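Side-chain contacts in CD1-2 antigen (Gallus gallus, PDB 3DBX), which probably binds lipid in a hydrophobic groove of its MHC class I-like domain and displays it at the cell surface to T cells: residues Val42-Pro45 with His46-Asn49; Ile77-Thr80 with Ile81-Met84; His164-Ser167 with Ser168-Asn172. All coordinates share one frame; numbering follows the deposited sequence.

Interaction 1 of 3, residues Val42-Pro45 with His46-Asn49; sequences VLDP and HTWN. With NAG (2-acetamido-2-deoxy-beta-D-glucopyranose), chain D.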
ATOM      1  N   VAL A  42      -7.039  -2.753 -12.412  1.00 39.39           N
ATOM      2  CA  VAL A  42      -7.440  -3.530 -11.251  1.00 39.40           C
ATOM      3  C   VAL A  42      -8.263  -4.715 -11.744  1.00 41.42           C
ATOM      4  O   VAL A  42      -9.110  -4.577 -12.624  1.00 43.61           O
ATOM      5  CB  VAL A  42      -8.186  -2.629 -10.212  1.00 39.76           C
ATOM      6  CG1 VAL A  42      -9.131  -3.400  -9.311  1.00 42.48           C
ATOM      7  CG2 VAL A  42      -7.159  -1.894  -9.345  1.00 39.83           C
ATOM      8  N   LEU A  43      -7.994  -5.892 -11.205  1.00 41.13           N
ATOM      9  CA  LEU A  43      -8.728  -7.057 -11.632  1.00 44.53           C
ATOM     10  C   LEU A  43     -10.129  -6.986 -11.012  1.00 47.28           C
ATOM     11  O   LEU A  43     -10.252  -6.723  -9.813  1.00 46.87           O
ATOM     12  CB  LEU A  43      -7.967  -8.321 -11.209  1.00 43.23           C
ATOM     13  CG  LEU A  43      -8.550  -9.677 -11.630  1.00 46.12           C
ATOM     14  CD1 LEU A  43      -8.266  -9.899 -13.081  1.00 46.88           C
ATOM     15  CD2 LEU A  43      -7.992 -10.847 -10.799  1.00 45.45           C
ATOM     16  N   ASP A  44     -11.183  -7.182 -11.802  1.00 51.80           N
ATOM     17  CA  ASP A  44     -12.521  -7.226 -11.203  1.00 55.87           C
ATOM     18  C   ASP A  44     -12.780  -8.623 -10.654  1.00 57.48           C
ATOM     19  O   ASP A  44     -12.724  -9.589 -11.412  1.00 59.51           O
ATOM     20  CB  ASP A  44     -13.640  -6.817 -12.170  1.00 60.01           C
ATOM     21  CG  ASP A  44     -15.013  -6.823 -11.494  1.00 65.33           C
ATOM     22  OD1 ASP A  44     -15.261  -5.961 -10.627  1.00 67.48           O
ATOM     23  OD2 ASP A  44     -15.843  -7.706 -11.803  1.00 70.79           O
ATOM     24  N   PRO A  45     -13.039  -8.736  -9.331  1.00 57.33           N
ATOM     25  CA  PRO A  45     -13.187 -10.033  -8.673  1.00 58.40           C
ATOM     26  C   PRO A  45     -14.321 -10.884  -9.222  1.00 62.93           C
ATOM     27  O   PRO A  45     -14.252 -12.112  -9.160  1.00 63.70           O
ATOM     28  CB  PRO A  45     -13.476  -9.647  -7.219  1.00 57.89           C
ATOM     29  CG  PRO A  45     -12.813  -8.297  -7.083  1.00 56.16           C
ATOM     30  CD  PRO A  45     -13.171  -7.635  -8.360  1.00 55.92           C
ATOM     31  N   HIS A  46     -15.344 -10.226  -9.761  1.00 65.87           N
ATOM     32  CA  HIS A  46     -16.555 -10.894 -10.195  1.00 70.98           C
ATOM     33  C   HIS A  46     -16.441 -11.436 -11.614  1.00 72.15           C
ATOM     34  O   HIS A  46     -16.992 -12.483 -11.909  1.00 75.50           O
ATOM     35  CB  HIS A  46     -17.760  -9.950 -10.069  1.00 74.69           C
ATOM     36  CG  HIS A  46     -17.933  -9.373  -8.694  1.00 75.53           C
ATOM     37  ND1 HIS A  46     -18.691  -9.989  -7.715  1.00 80.25           N
ATOM     38  CD2 HIS A  46     -17.446  -8.239  -8.135  1.00 73.53           C
ATOM     39  CE1 HIS A  46     -18.660  -9.257  -6.614  1.00 79.14           C
ATOM     40  NE2 HIS A  46     -17.911  -8.191  -6.841  1.00 75.28           N
ATOM     41  N   THR A  47     -15.706 -10.726 -12.471  1.00 69.52           N
ATOM     42  CA  THR A  47     -15.632 -11.022 -13.905  1.00 70.89           C
ATOM     43  C   THR A  47     -14.255 -11.511 -14.368  1.00 67.75           C
ATOM     44  O   THR A  47     -14.133 -12.102 -15.440  1.00 69.42           O
ATOM     45  CB  THR A  47     -15.966  -9.764 -14.735  1.00 72.44           C
ATOM     46  OG1 THR A  47     -14.990  -8.744 -14.480  1.00 67.90           O
ATOM     47  CG2 THR A  47     -17.366  -9.231 -14.407  1.00 76.49           C
ATOM     48  N   TRP A  48     -13.234 -11.235 -13.553  1.00 63.01           N
ATOM     49  CA  TRP A  48     -11.801 -11.486 -13.841  1.00 60.26           C
ATOM     50  C   TRP A  48     -11.241 -10.739 -15.043  1.00 60.03           C
ATOM     51  O   TRP A  48     -10.183 -11.099 -15.578  1.00 58.99           O
ATOM     52  CB  TRP A  48     -11.455 -12.969 -13.974  1.00 61.57           C
ATOM     53  CG  TRP A  48     -11.743 -13.830 -12.786  1.00 61.43           C
ATOM     54  CD1 TRP A  48     -12.157 -13.435 -11.544  1.00 59.83           C
ATOM     55  CD2 TRP A  48     -11.604 -15.247 -12.733  1.00 62.57           C
ATOM     56  NE1 TRP A  48     -12.304 -14.532 -10.727  1.00 61.20           N
ATOM     57  CE2 TRP A  48     -11.970 -15.656 -11.435  1.00 62.95           C
ATOM     58  CE3 TRP A  48     -11.209 -16.216 -13.665  1.00 64.64           C
ATOM     59  CZ2 TRP A  48     -11.952 -16.994 -11.043  1.00 64.63           C
ATOM     60  CZ3 TRP A  48     -11.197 -17.546 -13.279  1.00 67.02           C
ATOM     61  CH2 TRP A  48     -11.567 -17.923 -11.979  1.00 66.74           C
ATOM     62  N   ASN A  49     -11.944  -9.703 -15.474  1.00 61.76           N
ATOM     63  CA  ASN A  49     -11.402  -8.835 -16.498  1.00 61.99           C
ATOM     64  C   ASN A  49     -10.572  -7.725 -15.827  1.00 57.83           C
ATOM     65  O   ASN A  49     -10.769  -7.424 -14.641  1.00 55.91           O
ATOM     66  CB  ASN A  49     -12.513  -8.309 -17.424  1.00 66.31           C
ATOM     67  CG  ASN A  49     -13.242  -9.449 -18.192  1.00 72.49           C
ATOM     68  OD1 ASN A  49     -12.613 -10.272 -18.879  1.00 73.41           O
ATOM     69  ND2 ASN A  49     -14.576  -9.483 -18.077  1.00 76.92           N
TER
HETATM   70  C1  NAG D 511     -14.926  -2.641 -12.898  1.00 67.19           C
HETATM   71  C2  NAG D 511     -15.277  -2.350 -11.416  1.00 66.90           C
HETATM   72  C3  NAG D 511     -16.752  -2.641 -11.102  1.00 72.69           C
HETATM   73  C4  NAG D 511     -17.683  -1.899 -12.070  1.00 76.27           C
HETATM   74  C5  NAG D 511     -17.266  -2.176 -13.525  1.00 76.88           C
HETATM   75  C6  NAG D 511     -17.990  -1.223 -14.474  1.00 81.67           C
HETATM   76  C7  NAG D 511     -13.209  -2.809 -10.095  1.00 61.49           C
HETATM   77  C8  NAG D 511     -12.746  -3.416  -8.799  1.00 58.73           C
HETATM   78  N2  NAG D 511     -14.469  -3.102 -10.466  1.00 65.25           N
HETATM   79  O3  NAG D 511     -17.035  -2.304  -9.754  1.00 71.74           O
HETATM   80  O4  NAG D 511     -19.045  -2.236 -11.836  1.00 81.50           O
HETATM   81  O5  NAG D 511     -15.869  -1.999 -13.754  1.00 70.85           O
HETATM   82  O6  NAG D 511     -18.085  -1.774 -15.772  1.00 85.28           O
HETATM   83  O7  NAG D 511     -12.444  -2.097 -10.747  1.00 58.72           O
HETATM   84  O   HOH W   1     -13.130 -13.582  -7.492  1.00 50.29           O

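Interaction 2 of 3, residues Ile77-Thr80 with Ile81-Met84; sequences IRNT and IRFM. With PLM (palmitic acid), chain F.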
ATOM      1  N   ILE A  77      -3.734 -15.319 -15.559  1.00 57.64           N
ATOM      2  CA  ILE A  77      -4.463 -15.627 -14.319  1.00 56.20           C
ATOM      3  C   ILE A  77      -5.236 -16.942 -14.424  1.00 59.82           C
ATOM      4  O   ILE A  77      -5.194 -17.775 -13.516  1.00 60.05           O
ATOM      5  CB  ILE A  77      -5.326 -14.400 -13.841  1.00 54.29           C
ATOM      6  CG1 ILE A  77      -5.731 -14.530 -12.362  1.00 51.65           C
ATOM      7  CG2 ILE A  77      -6.515 -14.120 -14.795  1.00 56.16           C
ATOM      8  CD1 ILE A  77      -4.602 -14.931 -11.423  1.00 48.72           C
ATOM      9  N   ARG A  78      -5.867 -17.164 -15.570  1.00 63.10           N
ATOM     10  CA  ARG A  78      -6.618 -18.386 -15.816  1.00 67.45           C
ATOM     11  C   ARG A  78      -5.768 -19.669 -15.675  1.00 69.13           C
ATOM     12  O   ARG A  78      -6.223 -20.659 -15.083  1.00 71.30           O
ATOM     13  CB  ARG A  78      -7.338 -18.292 -17.178  1.00 71.46           C
ATOM     14  CG  ARG A  78      -8.590 -17.413 -17.092  1.00 73.34           C
ATOM     15  CD  ARG A  78      -8.938 -16.725 -18.403  1.00 81.64           C
ATOM     16  NE  ARG A  78     -10.115 -15.857 -18.262  1.00 85.33           N
ATOM     17  CZ  ARG A  78     -10.090 -14.583 -17.855  1.00 83.63           C
ATOM     18  NH1 ARG A  78      -8.944 -13.975 -17.546  1.00 79.81           N
ATOM     19  NH2 ARG A  78     -11.227 -13.902 -17.767  1.00 85.94           N
ATOM     20  N   ASN A  79      -4.541 -19.652 -16.198  1.00 68.73           N
ATOM     21  CA  ASN A  79      -3.605 -20.761 -15.977  1.00 69.83           C
ATOM     22  C   ASN A  79      -3.054 -20.779 -14.562  1.00 66.48           C
ATOM     23  O   ASN A  79      -2.970 -21.840 -13.948  1.00 67.93           O
ATOM     24  CB  ASN A  79      -2.458 -20.745 -16.987  1.00 71.71           C
ATOM     25  CG  ASN A  79      -2.795 -21.487 -18.287  1.00 76.84           C
ATOM     26  OD1 ASN A  79      -3.408 -22.558 -18.280  1.00 79.33           O
ATOM     27  ND2 ASN A  79      -2.371 -20.919 -19.405  1.00 77.96           N
ATOM     28  N   THR A  80      -2.680 -19.606 -14.047  1.00 62.41           N
ATOM     29  CA  THR A  80      -2.181 -19.481 -12.658  1.00 59.68           C
ATOM     30  C   THR A  80      -3.140 -20.041 -11.586  1.00 59.32           C
ATOM     31  O   THR A  80      -2.711 -20.757 -10.690  1.00 59.10           O
ATOM     32  CB  THR A  80      -1.807 -18.018 -12.298  1.00 55.90           C
ATOM     33  OG1 THR A  80      -0.955 -17.482 -13.312  1.00 56.98           O
ATOM     34  CG2 THR A  80      -1.081 -17.967 -10.966  1.00 54.56           C
ATOM     35  N   ILE A  81      -4.423 -19.691 -11.677  1.00 59.59           N
ATOM     36  CA  ILE A  81      -5.446 -20.236 -10.787  1.00 60.92           C
ATOM     37  C   ILE A  81      -5.424 -21.762 -10.815  1.00 64.80           C
ATOM     38  O   ILE A  81      -5.369 -22.394  -9.770  1.00 65.47           O
ATOM     39  CB  ILE A  81      -6.852 -19.733 -11.165  1.00 61.86           C
ATOM     40  CG1 ILE A  81      -6.998 -18.262 -10.827  1.00 58.07           C
ATOM     41  CG2 ILE A  81      -7.958 -20.575 -10.476  1.00 64.95           C
ATOM     42  CD1 ILE A  81      -7.931 -17.567 -11.754  1.00 60.61           C
ATOM     43  N   ARG A  82      -5.451 -22.354 -12.006  1.00 67.81           N
ATOM     44  CA  ARG A  82      -5.401 -23.803 -12.125  1.00 72.05           C
ATOM     45  C   ARG A  82      -4.062 -24.385 -11.669  1.00 71.75           C
ATOM     46  O   ARG A  82      -4.034 -25.437 -11.053  1.00 73.87           O
ATOM     47  CB  ARG A  82      -5.750 -24.263 -13.542  1.00 76.01           C
ATOM     48  CG  ARG A  82      -6.025 -25.763 -13.637  1.00 82.64           C
ATOM     49  CD  ARG A  82      -6.823 -26.149 -14.891  1.00 88.03           C
ATOM     50  NE  ARG A  82      -6.395 -25.365 -16.047  1.00 89.52           N
ATOM     51  CZ  ARG A  82      -5.338 -25.664 -16.799  1.00 92.43           C
ATOM     52  NH1 ARG A  82      -4.601 -26.743 -16.514  1.00 94.33           N
ATOM     53  NH2 ARG A  82      -5.023 -24.884 -17.833  1.00 92.43           N
ATOM     54  N   PHE A  83      -2.961 -23.697 -11.942  1.00 69.81           N
ATOM     55  CA  PHE A  83      -1.665 -24.117 -11.420  1.00 69.90           C
ATOM     56  C   PHE A  83      -1.634 -24.118  -9.887  1.00 68.13           C
ATOM     57  O   PHE A  83      -1.005 -24.990  -9.286  1.00 69.76           O
ATOM     58  CB  PHE A  83      -0.550 -23.216 -11.941  1.00 68.45           C
ATOM     59  CG  PHE A  83       0.823 -23.644 -11.499  1.00 69.59           C
ATOM     60  CD1 PHE A  83       1.420 -24.785 -12.040  1.00 74.19           C
ATOM     61  CD2 PHE A  83       1.517 -22.911 -10.536  1.00 66.73           C
ATOM     62  CE1 PHE A  83       2.689 -25.185 -11.632  1.00 76.37           C
ATOM     63  CE2 PHE A  83       2.785 -23.308 -10.114  1.00 67.85           C
ATOM     64  CZ  PHE A  83       3.372 -24.440 -10.662  1.00 72.97           C
ATOM     65  N   MET A  84      -2.297 -23.142  -9.261  1.00 64.64           N
ATOM     66  CA  MET A  84      -2.322 -23.076  -7.788  1.00 63.55           C
ATOM     67  C   MET A  84      -3.223 -24.147  -7.167  1.00 66.00           C
ATOM     68  O   MET A  84      -2.825 -24.794  -6.197  1.00 67.40           O
ATOM     69  CB  MET A  84      -2.678 -21.682  -7.293  1.00 59.48           C
ATOM     70  CG  MET A  84      -1.652 -20.571  -7.650  1.00 58.60           C
ATOM     71  SD  MET A  84       0.083 -20.937  -7.262  1.00 59.91           S
ATOM     72  CE  MET A  84       0.884 -19.499  -7.974  1.00 57.86           C
TER
HETATM   73  C1  PLM F 522      -1.174 -25.977 -15.357  1.00 68.45           C
HETATM   74  O1  PLM F 522      -2.343 -25.540 -15.205  1.00 69.12           O
HETATM   75  O2  PLM F 522      -0.876 -27.072 -14.829  1.00 68.55           O
HETATM   76  C2  PLM F 522      -0.134 -25.211 -16.157  1.00 68.29           C
HETATM   77  C3  PLM F 522      -0.472 -23.720 -16.223  1.00 68.56           C
HETATM   78  C4  PLM F 522       0.649 -22.898 -16.856  1.00 68.16           C
HETATM   79  C5  PLM F 522       1.638 -22.366 -15.816  1.00 68.15           C
HETATM   80  C6  PLM F 522       1.199 -21.052 -15.166  1.00 67.41           C
HETATM   81  C7  PLM F 522       1.637 -20.961 -13.705  1.00 66.76           C
HETATM   82  C8  PLM F 522       2.809 -20.012 -13.525  1.00 65.86           C
HETATM   83  C9  PLM F 522       2.690 -19.236 -12.216  1.00 65.75           C
HETATM   84  CA  PLM F 522       3.839 -18.237 -12.124  1.00 65.12           C
HETATM   85  CB  PLM F 522       3.416 -16.913 -11.501  1.00 64.64           C
HETATM   86  CC  PLM F 522       3.044 -15.866 -12.545  1.00 63.52           C
HETATM   87  CD  PLM F 522       4.205 -14.935 -12.865  1.00 63.09           C
HETATM   88  CE  PLM F 522       3.938 -14.256 -14.192  1.00 63.06           C
HETATM   89  CF  PLM F 522       4.150 -12.750 -14.105  1.00 63.32           C
HETATM   90  CG  PLM F 522       3.185 -12.018 -15.031  1.00 62.30           C

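Interaction 3 of 3, residues His164-Ser167 with Ser168-Asn172; sequences HIFS and SSFPN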
ATOM      1  N   HIS A 164      11.093 -12.801 -22.186  1.00 84.31           N
ATOM      2  CA  HIS A 164      10.514 -11.850 -23.137  1.00 83.59           C
ATOM      3  C   HIS A 164       9.676 -10.766 -22.458  1.00 77.96           C
ATOM      4  O   HIS A 164       9.754  -9.589 -22.826  1.00 77.33           O
ATOM      5  CB  HIS A 164       9.644 -12.564 -24.164  1.00 85.79           C
ATOM      6  CG  HIS A 164       9.076 -11.639 -25.194  1.00 86.83           C
ATOM      7  ND1 HIS A 164       7.763 -11.210 -25.164  1.00 83.53           N
ATOM      8  CD2 HIS A 164       9.656 -11.028 -26.259  1.00 90.37           C
ATOM      9  CE1 HIS A 164       7.551 -10.394 -26.182  1.00 84.15           C
ATOM     10  NE2 HIS A 164       8.685 -10.262 -26.858  1.00 89.41           N
ATOM     11  N   ILE A 165       8.876 -11.183 -21.478  1.00 73.67           N
ATOM     12  CA  ILE A 165       7.987 -10.294 -20.743  1.00 69.00           C
ATOM     13  C   ILE A 165       8.769  -9.144 -20.121  1.00 66.88           C
ATOM     14  O   ILE A 165       8.432  -7.978 -20.320  1.00 65.06           O
ATOM     15  CB  ILE A 165       7.231 -11.079 -19.656  1.00 65.83           C
ATOM     16  CG1 ILE A 165       6.039 -11.841 -20.248  1.00 67.60           C
ATOM     17  CG2 ILE A 165       6.744 -10.179 -18.576  1.00 62.19           C
ATOM     18  CD1 ILE A 165       5.108 -12.424 -19.137  1.00 64.43           C
ATOM     19  N   PHE A 166       9.827  -9.486 -19.392  1.00 67.82           N
ATOM     20  CA  PHE A 166      10.604  -8.511 -18.628  1.00 66.62           C
ATOM     21  C   PHE A 166      11.619  -7.737 -19.456  1.00 69.91           C
ATOM     22  O   PHE A 166      12.044  -6.658 -19.049  1.00 68.75           O
ATOM     23  CB  PHE A 166      11.300  -9.180 -17.433  1.00 66.78           C
ATOM     24  CG  PHE A 166      10.350  -9.670 -16.382  1.00 62.77           C
ATOM     25  CD1 PHE A 166       9.552  -8.775 -15.673  1.00 59.28           C
ATOM     26  CD2 PHE A 166      10.253 -11.024 -16.101  1.00 63.63           C
ATOM     27  CE1 PHE A 166       8.662  -9.218 -14.715  1.00 56.88           C
ATOM     28  CE2 PHE A 166       9.374 -11.487 -15.151  1.00 59.42           C
ATOM     29  CZ  PHE A 166       8.567 -10.587 -14.452  1.00 57.79           C
ATOM     30  N   SER A 167      12.013  -8.289 -20.603  1.00 74.97           N
ATOM     31  CA  SER A 167      12.993  -7.639 -21.498  1.00 79.38           C
ATOM     32  C   SER A 167      12.356  -6.755 -22.563  1.00 79.48           C
ATOM     33  O   SER A 167      12.985  -5.804 -23.054  1.00 82.18           O
ATOM     34  CB  SER A 167      13.869  -8.677 -22.215  1.00 85.14           C
ATOM     35  OG  SER A 167      14.421  -9.586 -21.292  1.00 86.79           O
ATOM     36  N   SER A 168      11.135  -7.098 -22.959  1.00 77.43           N
ATOM     37  CA  SER A 168      10.513  -6.451 -24.099  1.00 78.76           C
ATOM     38  C   SER A 168       9.152  -5.882 -23.758  1.00 73.96           C
ATOM     39  O   SER A 168       8.922  -4.688 -23.934  1.00 73.41           O
ATOM     40  CB  SER A 168      10.400  -7.431 -25.269  1.00 83.50           C
ATOM     41  OG  SER A 168       9.510  -6.937 -26.256  1.00 85.45           O
ATOM     42  N   SER A 169       8.264  -6.735 -23.253  1.00 71.05           N
ATOM     43  CA  SER A 169       6.862  -6.378 -23.107  1.00 67.41           C
ATOM     44  C   SER A 169       6.638  -5.295 -22.063  1.00 62.83           C
ATOM     45  O   SER A 169       6.048  -4.253 -22.371  1.00 61.90           O
ATOM     46  CB  SER A 169       6.010  -7.622 -22.834  1.00 66.93           C
ATOM     47  OG  SER A 169       6.033  -8.489 -23.970  1.00 71.53           O
ATOM     48  N   PHE A 170       7.132  -5.523 -20.845  1.00 59.98           N
ATOM     49  CA  PHE A 170       6.928  -4.560 -19.753  1.00 55.79           C
ATOM     50  C   PHE A 170       7.688  -3.229 -19.927  1.00 56.14           C
ATOM     51  O   PHE A 170       7.103  -2.180 -19.657  1.00 53.56           O
ATOM     52  CB  PHE A 170       7.190  -5.173 -18.362  1.00 53.41           C
ATOM     53  CG  PHE A 170       6.204  -6.233 -17.950  1.00 51.87           C
ATOM     54  CD1 PHE A 170       5.055  -6.490 -18.701  1.00 53.31           C
ATOM     55  CD2 PHE A 170       6.416  -6.956 -16.781  1.00 50.81           C
ATOM     56  CE1 PHE A 170       4.128  -7.469 -18.307  1.00 53.42           C
ATOM     57  CE2 PHE A 170       5.499  -7.943 -16.361  1.00 51.82           C
ATOM     58  CZ  PHE A 170       4.344  -8.193 -17.125  1.00 51.41           C
ATOM     59  N   PRO A 171       8.987  -3.260 -20.349  1.00 59.11           N
ATOM     60  CA  PRO A 171       9.717  -2.028 -20.687  1.00 60.64           C
ATOM     61  C   PRO A 171       9.067  -1.099 -21.731  1.00 61.94           C
ATOM     62  O   PRO A 171       9.015   0.118 -21.500  1.00 61.21           O
ATOM     63  CB  PRO A 171      11.072  -2.550 -21.190  1.00 65.44           C
ATOM     64  CG  PRO A 171      11.252  -3.802 -20.476  1.00 64.45           C
ATOM     65  CD  PRO A 171       9.884  -4.425 -20.432  1.00 61.86           C
ATOM     66  N   ASN A 172       8.624  -1.639 -22.871  1.00 64.07           N
ATOM     67  CA  ASN A 172       7.839  -0.869 -23.850  1.00 65.10           C
ATOM     68  C   ASN A 172       6.555  -0.246 -23.267  1.00 61.06           C
ATOM     69  O   ASN A 172       6.222   0.896 -23.577  1.00 60.99           O
ATOM     70  CB  ASN A 172       7.499  -1.721 -25.081  1.00 68.63           C
ATOM     71  CG  ASN A 172       8.658  -1.815 -26.070  1.00 76.08           C
ATOM     72  OD1 ASN A 172       9.792  -2.135 -25.693  1.00 79.46           O
ATOM     73  ND2 ASN A 172       8.378  -1.534 -27.347  1.00 80.59           N
TER

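Interaction 1 of 3, residues Val42-Pro45 with His46-Asn49
Asp44 and Thr47 meet across a tight turn, their side chains passing at a slant, with carboxylate oxygen OD2 lying beside the threonine hydroxyl. Thr47 OG1 donates to Asp44 OD2 over 3.0 Å, reaching the oxygen from its anti side and 18° out of the carboxylate plane. The same oxygen receives weak bonds from the backbone N of His46 and of Thr47, the former closing an Asx turn, so three donors gather on one acceptor. Asp44 holds its CG trans to the backbone N (chi1 -178°), which sets the carboxylate beside its own carbonyl carbon, facing the N-H groups of the next residues. The other oxygen, Asp44 OD1, faces the sugar and accepts from NAG N2 at 3.0 Å; this glycan is carried by Asn51. Residues 44-49 form the connection between strands 38-43 and 50-52, a β-hairpin at one edge of the MHC-like sheet. Asp44 N bonds to Asn49 O (2.9 Å), while Trp48 N returns to Asp44 O (2.7 Å), with Trp48 in the left-handed region (phi 62°). The indole presents an edge to the loop, Trp48 CD1 lying 3.4 Å from Pro45 O, and a water bonded to that carbonyl makes a weak bridge to NE1. Behind the turn, Leu43 CD1 presses on Trp48 O at 3.4 Å. Beyond the loop, Trp48 packs on Leu29 and on Arg78 and Ile81 of helix 77-89.

Interaction 2 of 3, residues Ile77-Thr80 with Ile81-Met84
An extended first torsion (chi1 -167°) followed by a bend at chi3 (39°) folds the guanidinium of Arg82 back beside Asn79, one turn earlier in the helix. The two side chains run alongside each other in the same direction. Asn79 OD1 and Arg82 NH2 come to 2.9 Å, but the N-H points poorly at the oxygen, so this is no hydrogen bond; the amide and guanidinium planes stand 75° apart. The amide has a firmer partner, ND2 bonding to Ser73 O. Over one face of the guanidinium sits the head of the palmitic acid, its O1 2.9 Å from Arg82 NH1, where the positive charge would favour an ionised carboxylate. The lipid tail then passes Asn79 CB, 3.7 Å from PLM C3, and the ring of Phe83, whose CG lies 3.6 Å from PLM C7. Met84, bent at its second torsion, lies alongside Thr80 and brings CE to 3.9 Å from Thr80 CG2, whereas Thr80 OG1 is occupied by Gly76 O. Ile77 and Ile81 cross at a slant, CG1 to CD1 3.8 Å, above Leu29 of the sheet. Regular backbone bonds, such as Ile81 N to Ile77 O at 2.8 Å, keep these positions in helical step. An arginine at the lipid head, Asn79 CB and Phe83 along its chain and aliphatic side chains over the sheet are consistent with a helix walling the CD1 antigen groove.

Interaction 3 of 3, residues His164-Ser167 with Ser168-Asn172
A wide π-type turn interrupts helix 156-180, one of the helices lying over the MHC-like sheet, and the side chains of Ile165, Phe166 and Phe170 pack around it. Phe170 N reaches back five residues to Ile165 O (2.8 Å), and Ser169 N makes the same long step to His164 O, which also accepts from Ser168 N. Pro171, lacking an N-H, then kinks the helix: its CG rests 3.3 Å from Phe166 O, a buried carbonyl left without a polar partner. On the inward side, Ile165 CG2, directed away from its own backbone N, lies over one face of the Phe170 ring, 3.5 Å from its centroid and 16° off the normal. The same methyl sits above the centre of the Phe166 ring, filling the corner between the two aromatics. Those rings form an offset edge-to-face pair, planes at 86° and centroids 5.5 Å apart, with the edge of Phe170 toward the face of Phe166; Phe13 adds a further edge-to-face partner to Phe170. On the outer side, Ser168 CB makes a CH-π contact over one face of the His164 imidazole, 4.0 Å from its centroid. Ser169, buried against Ile69 of helix 66-71, brings OG to 3.3 Å from His164 CE1. Phe166 also packs on Val117 and Phe170 on Cys105 of the sheet, the Phe170 side chain about 5 Å from the palmitic acid at their nearest atoms, as suits the apolar lining of a CD1 lipid groove.

Interactions 2 and 3 are largely buried and belong to separate helices over the same sheet, about 21 Å apart between centres and without touching; interaction 1 is partly buried, in a hairpin loop at the sheet edge. Interactions 1 and 2 do touch, Trp48 CZ3 lying 3.6 Å from Ile81 CD1, so the loop packs against the helix that meets the palmitic acid. Chemistry follows place. A carboxylate gathering hydroxyl, backbone and glycan donors organises the edge loop; interaction 2 combines a lipid carboxyl head, probably ionised, beside an arginine with aliphatic packing; interaction 3 relies on aromatic and CH-π contacts around a distorted helical turn. All three lie in the MHC-like region.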